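Local coordinates for protein glutathione S-transferase (Natrialba magadii ATCC 43099, PDB 6GZF) that probably works as a Xi-class glutathione transferase of the glutathionyl-hydroquinone reductase type, acting on glutathione conjugates of hydroquinones, at residues A[90-104]-A[290-302]. Numbering follows the deposited sequence.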
loop_
_atom_site.group_PDB
_atom_site.type_symbol
_atom_site.label_atom_id
_atom_site.label_comp_id
_atom_site.label_asym_id
_atom_site.label_seq_id
_atom_site.Cartn_x
_atom_site.Cartn_y
_atom_site.Cartn_z
ATOM N N PRO A 90 16.026 -14.997 -2.683
ATOM C CA PRO A 90 14.795 -14.264 -2.366
ATOM C C PRO A 90 13.924 -14.029 -3.597
ATOM O O PRO A 90 12.704 -13.930 -3.469
ATOM C CB PRO A 90 15.310 -12.937 -1.792
ATOM C CG PRO A 90 16.732 -12.840 -2.244
ATOM C CD PRO A 90 17.222 -14.249 -2.266
ATOM N N TYR A 91 14.541 -13.939 -4.772
ATOM C CA TYR A 91 13.785 -13.842 -6.014
ATOM C C TYR A 91 13.529 -15.233 -6.575
ATOM O O TYR A 91 14.421 -16.081 -6.590
ATOM C CB TYR A 91 14.519 -12.983 -7.048
ATOM C CG TYR A 91 13.790 -12.891 -8.375
ATOM C CD1 TYR A 91 12.825 -11.916 -8.590
ATOM C CD2 TYR A 91 14.066 -13.778 -9.408
ATOM C CE1 TYR A 91 12.152 -11.830 -9.798
ATOM C CE2 TYR A 91 13.398 -13.700 -10.616
ATOM C CZ TYR A 91 12.443 -12.724 -10.806
ATOM O OH TYR A 91 11.779 -12.643 -12.008
ATOM N N ARG A 92 12.306 -15.462 -7.040
ATOM C CA ARG A 92 11.949 -16.738 -7.644
ATOM C C ARG A 92 10.936 -16.546 -8.766
ATOM O O ARG A 92 10.198 -15.561 -8.787
ATOM C CB ARG A 92 11.389 -17.694 -6.591
ATOM C CG ARG A 92 10.115 -17.207 -5.927
ATOM C CD ARG A 92 9.342 -18.369 -5.335
ATOM N NE ARG A 92 8.298 -17.930 -4.416
ATOM C CZ ARG A 92 7.633 -18.748 -3.609
ATOM N NH1 ARG A 92 7.908 -20.045 -3.610
ATOM N NH2 ARG A 92 6.696 -18.271 -2.800
ATOM N N ALA A 93 10.908 -17.491 -9.699
ATOM C CA ALA A 93 9.987 -17.418 -10.824
ATOM C C ALA A 93 9.447 -18.796 -11.196
ATOM O O ALA A 93 8.951 -19.531 -10.342
ATOM C CB ALA A 93 10.666 -16.774 -12.024
ATOM N N GLU A 94 9.566 -19.141 -12.475
ATOM C CA GLU A 94 8.944 -20.342 -13.028
ATOM C C GLU A 94 9.455 -21.644 -12.415
ATOM O O GLU A 94 8.796 -22.679 -12.514
ATOM C CB GLU A 94 9.153 -20.384 -14.546
ATOM C CG GLU A 94 8.987 -19.041 -15.240
ATOM C CD GLU A 94 10.300 -18.294 -15.383
ATOM O OE1 GLU A 94 11.341 -18.954 -15.581
ATOM O OE2 GLU A 94 10.289 -17.047 -15.299
ATOM N N ASP A 95 10.624 -21.595 -11.784
ATOM C CA ASP A 95 11.230 -22.799 -11.224
ATOM C C ASP A 95 11.099 -22.867 -9.704
ATOM O O ASP A 95 11.615 -23.790 -9.074
ATOM C CB ASP A 95 12.705 -22.877 -11.621
ATOM C CG ASP A 95 12.901 -22.999 -13.119
ATOM O OD1 ASP A 95 12.120 -23.730 -13.765
ATOM O OD2 ASP A 95 13.837 -22.366 -13.650
ATOM N N GLY A 96 10.407 -21.894 -9.120
ATOM C CA GLY A 96 10.230 -21.850 -7.678
ATOM C C GLY A 96 11.485 -21.395 -6.960
ATOM O O GLY A 96 12.327 -20.718 -7.549
ATOM N N TRP A 97 11.607 -21.762 -5.686
ATOM C CA TRP A 97 12.787 -21.423 -4.893
ATOM C C TRP A 97 14.059 -21.926 -5.567
ATOM O O TRP A 97 14.181 -23.113 -5.870
ATOM C CB TRP A 97 12.686 -22.011 -3.483
ATOM C CG TRP A 97 11.635 -21.391 -2.607
ATOM C CD1 TRP A 97 10.553 -22.018 -2.059
ATOM C CD2 TRP A 97 11.575 -20.030 -2.158
ATOM N NE1 TRP A 97 9.821 -21.133 -1.305
ATOM C CE2 TRP A 97 10.428 -19.905 -1.350
ATOM C CE3 TRP A 97 12.380 -18.904 -2.368
ATOM C CZ2 TRP A 97 10.064 -18.700 -0.751
ATOM C CZ3 TRP A 97 12.017 -17.709 -1.770
ATOM C CH2 TRP A 97 10.869 -17.617 -0.971
ATOM N N GLN A 98 15.004 -21.021 -5.802
ATOM C CA GLN A 98 16.249 -21.383 -6.467
ATOM C C GLN A 98 17.469 -21.013 -5.632
ATOM O O GLN A 98 17.378 -20.215 -4.699
ATOM C CB GLN A 98 16.337 -20.712 -7.839
ATOM C CG GLN A 98 16.499 -19.204 -7.792
ATOM C CD GLN A 98 16.570 -18.584 -9.173
ATOM O OE1 GLN A 98 16.427 -19.274 -10.184
ATOM N NE2 GLN A 98 16.793 -17.276 -9.225
ATOM N N PHE A 99 18.609 -21.603 -5.975
ATOM C CA PHE A 99 19.857 -21.317 -5.281
ATOM C C PHE A 99 20.757 -20.419 -6.124
ATOM O O PHE A 99 21.106 -20.757 -7.255
ATOM C CB PHE A 99 20.587 -22.615 -4.927
ATOM C CG PHE A 99 19.874 -23.448 -3.900
ATOM C CD1 PHE A 99 18.907 -24.364 -4.281
ATOM C CD2 PHE A 99 20.170 -23.315 -2.554
ATOM C CE1 PHE A 99 18.250 -25.130 -3.338
ATOM C CE2 PHE A 99 19.518 -24.078 -1.608
ATOM C CZ PHE A 99 18.556 -24.988 -2.000
ATOM N N THR A 100 21.122 -19.271 -5.563
ATOM C CA THR A 100 21.985 -18.313 -6.244
ATOM C C THR A 100 23.080 -17.841 -5.290
ATOM O O THR A 100 22.966 -16.775 -4.684
ATOM C CB THR A 100 21.184 -17.104 -6.764
ATOM O OG1 THR A 100 19.987 -17.564 -7.404
ATOM C CG2 THR A 100 22.010 -16.298 -7.753
ATOM N N PRO A 101 24.150 -18.640 -5.159
ATOM C CA PRO A 101 25.191 -18.443 -4.141
ATOM C C PRO A 101 25.948 -17.123 -4.269
ATOM O O PRO A 101 26.380 -16.575 -3.255
ATOM C CB PRO A 101 26.135 -19.628 -4.374
ATOM C CG PRO A 101 25.916 -20.015 -5.798
ATOM C CD PRO A 101 24.458 -19.772 -6.051
ATOM N N GLU A 102 26.108 -16.622 -5.490
ATOM C CA GLU A 102 26.843 -15.378 -5.700
ATOM C C GLU A 102 26.072 -14.175 -5.161
ATOM O O GLU A 102 26.664 -13.151 -4.816
ATOM C CB GLU A 102 27.157 -15.179 -7.187
ATOM C CG GLU A 102 25.935 -15.044 -8.081
ATOM C CD GLU A 102 25.550 -16.351 -8.746
ATOM O OE1 GLU A 102 25.823 -17.420 -8.162
ATOM O OE2 GLU A 102 24.977 -16.306 -9.856
ATOM N N LYS A 103 24.752 -14.309 -5.085
ATOM C CA LYS A 103 23.896 -13.227 -4.614
ATOM C C LYS A 103 24.082 -12.995 -3.115
ATOM O O LYS A 103 24.257 -13.942 -2.349
ATOM C CB LYS A 103 22.431 -13.532 -4.930
ATOM C CG LYS A 103 21.493 -12.347 -4.777
ATOM C CD LYS A 103 20.135 -12.651 -5.386
ATOM C CE LYS A 103 19.203 -11.456 -5.288
ATOM N NZ LYS A 103 17.899 -11.716 -5.956
ATOM N N GLU A 104 24.049 -11.727 -2.711
ATOM C CA GLU A 104 24.283 -11.344 -1.322
ATOM C C GLU A 104 23.265 -11.963 -0.366
ATOM O O GLU A 104 22.058 -11.804 -0.542
ATOM C CB GLU A 104 24.259 -9.820 -1.186
ATOM C CG GLU A 104 24.332 -9.314 0.247
ATOM C CD GLU A 104 25.637 -9.671 0.928
ATOM O OE1 GLU A 104 26.690 -9.623 0.258
ATOM O OE2 GLU A 104 25.611 -9.996 2.134
ATOM N N MET A 290 16.007 -7.494 5.771
ATOM C CA MET A 290 14.951 -6.696 5.155
ATOM C C MET A 290 15.126 -6.586 3.644
ATOM O O MET A 290 14.146 -6.533 2.901
ATOM C CB MET A 290 14.910 -5.300 5.777
ATOM C CG MET A 290 13.634 -4.532 5.480
ATOM S SD MET A 290 12.185 -5.332 6.195
ATOM C CE MET A 290 12.439 -4.999 7.936
ATOM N N ASP A 291 16.379 -6.553 3.197
ATOM C CA ASP A 291 16.682 -6.482 1.772
ATOM C C ASP A 291 16.110 -7.693 1.041
ATOM O O ASP A 291 15.612 -7.576 -0.079
ATOM C CB ASP A 291 18.192 -6.390 1.548
ATOM C CG ASP A 291 18.547 -6.050 0.113
ATOM O OD1 ASP A 291 17.837 -5.222 -0.496
ATOM O OD2 ASP A 291 19.536 -6.611 -0.405
ATOM N N HIS A 292 16.182 -8.854 1.686
ATOM C CA HIS A 292 15.584 -10.071 1.150
ATOM C C HIS A 292 14.062 -9.985 1.171
ATOM O O HIS A 292 13.391 -10.421 0.235
ATOM C CB HIS A 292 16.046 -11.296 1.945
ATOM C CG HIS A 292 17.436 -11.746 1.617
ATOM N ND1 HIS A 292 17.701 -12.952 1.005
ATOM C CD2 HIS A 292 18.637 -11.154 1.817
ATOM C CE1 HIS A 292 19.005 -13.084 0.841
ATOM N NE2 HIS A 292 19.597 -12.007 1.326
ATOM N N ILE A 293 13.527 -9.415 2.247
ATOM C CA ILE A 293 12.084 -9.332 2.443
ATOM C C ILE A 293 11.422 -8.432 1.404
ATOM O O ILE A 293 10.458 -8.831 0.751
ATOM C CB ILE A 293 11.743 -8.811 3.854
ATOM C CG1 ILE A 293 12.161 -9.833 4.913
ATOM C CG2 ILE A 293 10.258 -8.520 3.973
ATOM C CD1 ILE A 293 11.995 -9.343 6.336
ATOM N N THR A 294 11.946 -7.220 1.251
ATOM C CA THR A 294 11.373 -6.251 0.323
ATOM C C THR A 294 11.534 -6.686 -1.132
ATOM O O THR A 294 10.651 -6.453 -1.956
ATOM C CB THR A 294 12.005 -4.858 0.499
ATOM O OG1 THR A 294 13.430 -4.956 0.381
ATOM C CG2 THR A 294 11.654 -4.282 1.860
ATOM N N GLU A 295 12.660 -7.318 -1.444
ATOM C CA GLU A 295 12.924 -7.751 -2.812
ATOM C C GLU A 295 11.976 -8.868 -3.231
ATOM O O GLU A 295 11.494 -8.895 -4.364
ATOM C CB GLU A 295 14.374 -8.219 -2.967
ATOM C CG GLU A 295 14.739 -8.602 -4.396
ATOM C CD GLU A 295 16.127 -9.196 -4.517
ATOM O OE1 GLU A 295 16.911 -9.078 -3.553
ATOM O OE2 GLU A 295 16.430 -9.780 -5.580
ATOM N N HIS A 296 11.713 -9.789 -2.313
ATOM C CA HIS A 296 10.837 -10.916 -2.604
ATOM C C HIS A 296 9.402 -10.468 -2.849
ATOM O O HIS A 296 8.854 -10.677 -3.924
ATOM C CB HIS A 296 10.875 -11.934 -1.463
ATOM C CG HIS A 296 9.899 -13.058 -1.620
ATOM N ND1 HIS A 296 10.137 -14.148 -2.430
ATOM C CD2 HIS A 296 8.679 -13.262 -1.065
ATOM C CE1 HIS A 296 9.108 -14.972 -2.370
ATOM N NE2 HIS A 296 8.209 -14.460 -1.549
ATOM N N TYR A 297 8.797 -9.837 -1.853
ATOM C CA TYR A 297 7.374 -9.530 -1.919
ATOM C C TYR A 297 7.009 -8.531 -3.017
ATOM O O TYR A 297 5.902 -8.577 -3.550
ATOM C CB TYR A 297 6.893 -9.014 -0.566
ATOM C CG TYR A 297 6.766 -10.107 0.467
ATOM C CD1 TYR A 297 7.879 -10.571 1.153
ATOM C CD2 TYR A 297 5.535 -10.685 0.746
ATOM C CE1 TYR A 297 7.770 -11.576 2.092
ATOM C CE2 TYR A 297 5.416 -11.690 1.684
ATOM C CZ TYR A 297 6.536 -12.131 2.355
ATOM O OH TYR A 297 6.424 -13.132 3.290
ATOM N N TYR A 298 7.932 -7.643 -3.365
ATOM C CA TYR A 298 7.623 -6.599 -4.339
ATOM C C TYR A 298 7.960 -6.973 -5.785
ATOM O O TYR A 298 7.461 -6.337 -6.712
ATOM C CB TYR A 298 8.341 -5.297 -3.966
ATOM C CG TYR A 298 7.684 -4.544 -2.826
ATOM C CD1 TYR A 298 6.512 -3.825 -3.029
ATOM C CD2 TYR A 298 8.238 -4.546 -1.552
ATOM C CE1 TYR A 298 5.906 -3.137 -1.994
ATOM C CE2 TYR A 298 7.639 -3.859 -0.511
ATOM C CZ TYR A 298 6.474 -3.156 -0.738
ATOM O OH TYR A 298 5.874 -2.471 0.294
ATOM N N THR A 299 8.788 -7.994 -5.986
ATOM C CA THR A 299 9.201 -8.364 -7.343
ATOM C C THR A 299 8.861 -9.804 -7.740
ATOM O O THR A 299 9.074 -10.194 -8.887
ATOM C CB THR A 299 10.721 -8.167 -7.542
ATOM O OG1 THR A 299 11.436 -9.213 -6.873
ATOM C CG2 THR A 299 11.170 -6.816 -7.008
ATOM N N THR A 300 8.332 -10.588 -6.805
ATOM C CA THR A 300 8.035 -11.996 -7.071
ATOM C C THR A 300 6.531 -12.184 -7.308
ATOM O O THR A 300 6.094 -13.205 -7.840
ATOM C CB THR A 300 8.566 -12.894 -5.903
ATOM O OG1 THR A 300 9.944 -13.211 -6.138
ATOM C CG2 THR A 300 7.789 -14.194 -5.738
ATOM N N HIS A 301 5.747 -11.166 -6.963
ATOM C CA HIS A 301 4.296 -11.215 -7.146
ATOM C C HIS A 301 3.826 -10.321 -8.298
ATOM O O HIS A 301 3.542 -9.143 -8.091
ATOM C CB HIS A 301 3.587 -10.802 -5.854
ATOM C CG HIS A 301 3.918 -11.666 -4.676
ATOM N ND1 HIS A 301 3.534 -11.350 -3.394
ATOM C CD2 HIS A 301 4.600 -12.833 -4.591
ATOM C CE1 HIS A 301 3.964 -12.287 -2.564
ATOM N NE2 HIS A 301 4.611 -13.197 -3.267
ATOM N N PRO A 302 3.733 -10.884 -9.516
ATOM C CA PRO A 302 3.337 -10.108 -10.699
ATOM C C PRO A 302 1.882 -9.640 -10.669
ATOM O O PRO A 302 1.594 -8.529 -11.108
ATOM C CB PRO A 302 3.557 -11.093 -11.855
ATOM C CG PRO A 302 4.481 -12.134 -11.313
ATOM C CD PRO A 302 4.093 -12.264 -9.876
#
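The ring of Pro-90 lies against the imidazole of His-292, Pro-90 CG 3.4 Å from His-292 ND1, and its carbonyl O turns to His-296. Here the two domains of the glutathione transferase fold meet: the long loop after strand 84-87 of the thioredoxin-like domain lies against helix 290-299 of the helical C-terminal domain. The tight part is centred on His-296. Its ND1 donates to Pro-90 O at 2.8 Å, with the acceptor only 4° out of the imidazole plane, which helps to hold the ring's rotation. With CG anti to the backbone N (chi1 174°), the imidazole swings over to the loop. Its CE1 comes within 3.5 Å of Trp-97 CH2; the two rings are nearly parallel, 15° apart, but slid so far that they barely overlap. Arg-92 fills in beside them, its extended chain bringing NE to the edge of the His-296 ring, while Trp-97 CZ2 sits over the centre of the guanidinium, 3.7 Å above its plane. Farther along, Thr-300 CG2 touches Arg-92 CG, and its OG1 takes a weak bond from Arg-92 N.

Trp-97 is predicted to bind glutathione and lies near Cys-64, the predicted nucleophile, so this buried side probably borders the active site. Tyr-297, predicted to lower the pKa of that cysteine, hydrogen-bonds through its OH with that of Tyr-196.

The other side is looser and faces solvent: Tyr-91, Lys-103 and Glu-295 are partly exposed, Glu-104 exposed. Tyr-91 sets the edge of its ring against Thr-299 OG1, and Glu-104 offers its backbone O to the buried His-292 NE2 in a weak, bent bond. Lys-103 and Glu-295 reach out from opposite directions as extended chains. Lys-103 NZ, also paired with Asp-89, forms a salt bridge to Glu-295 OE2, while Glu-295 OE1 stays 3.7 Å from the same nitrogen.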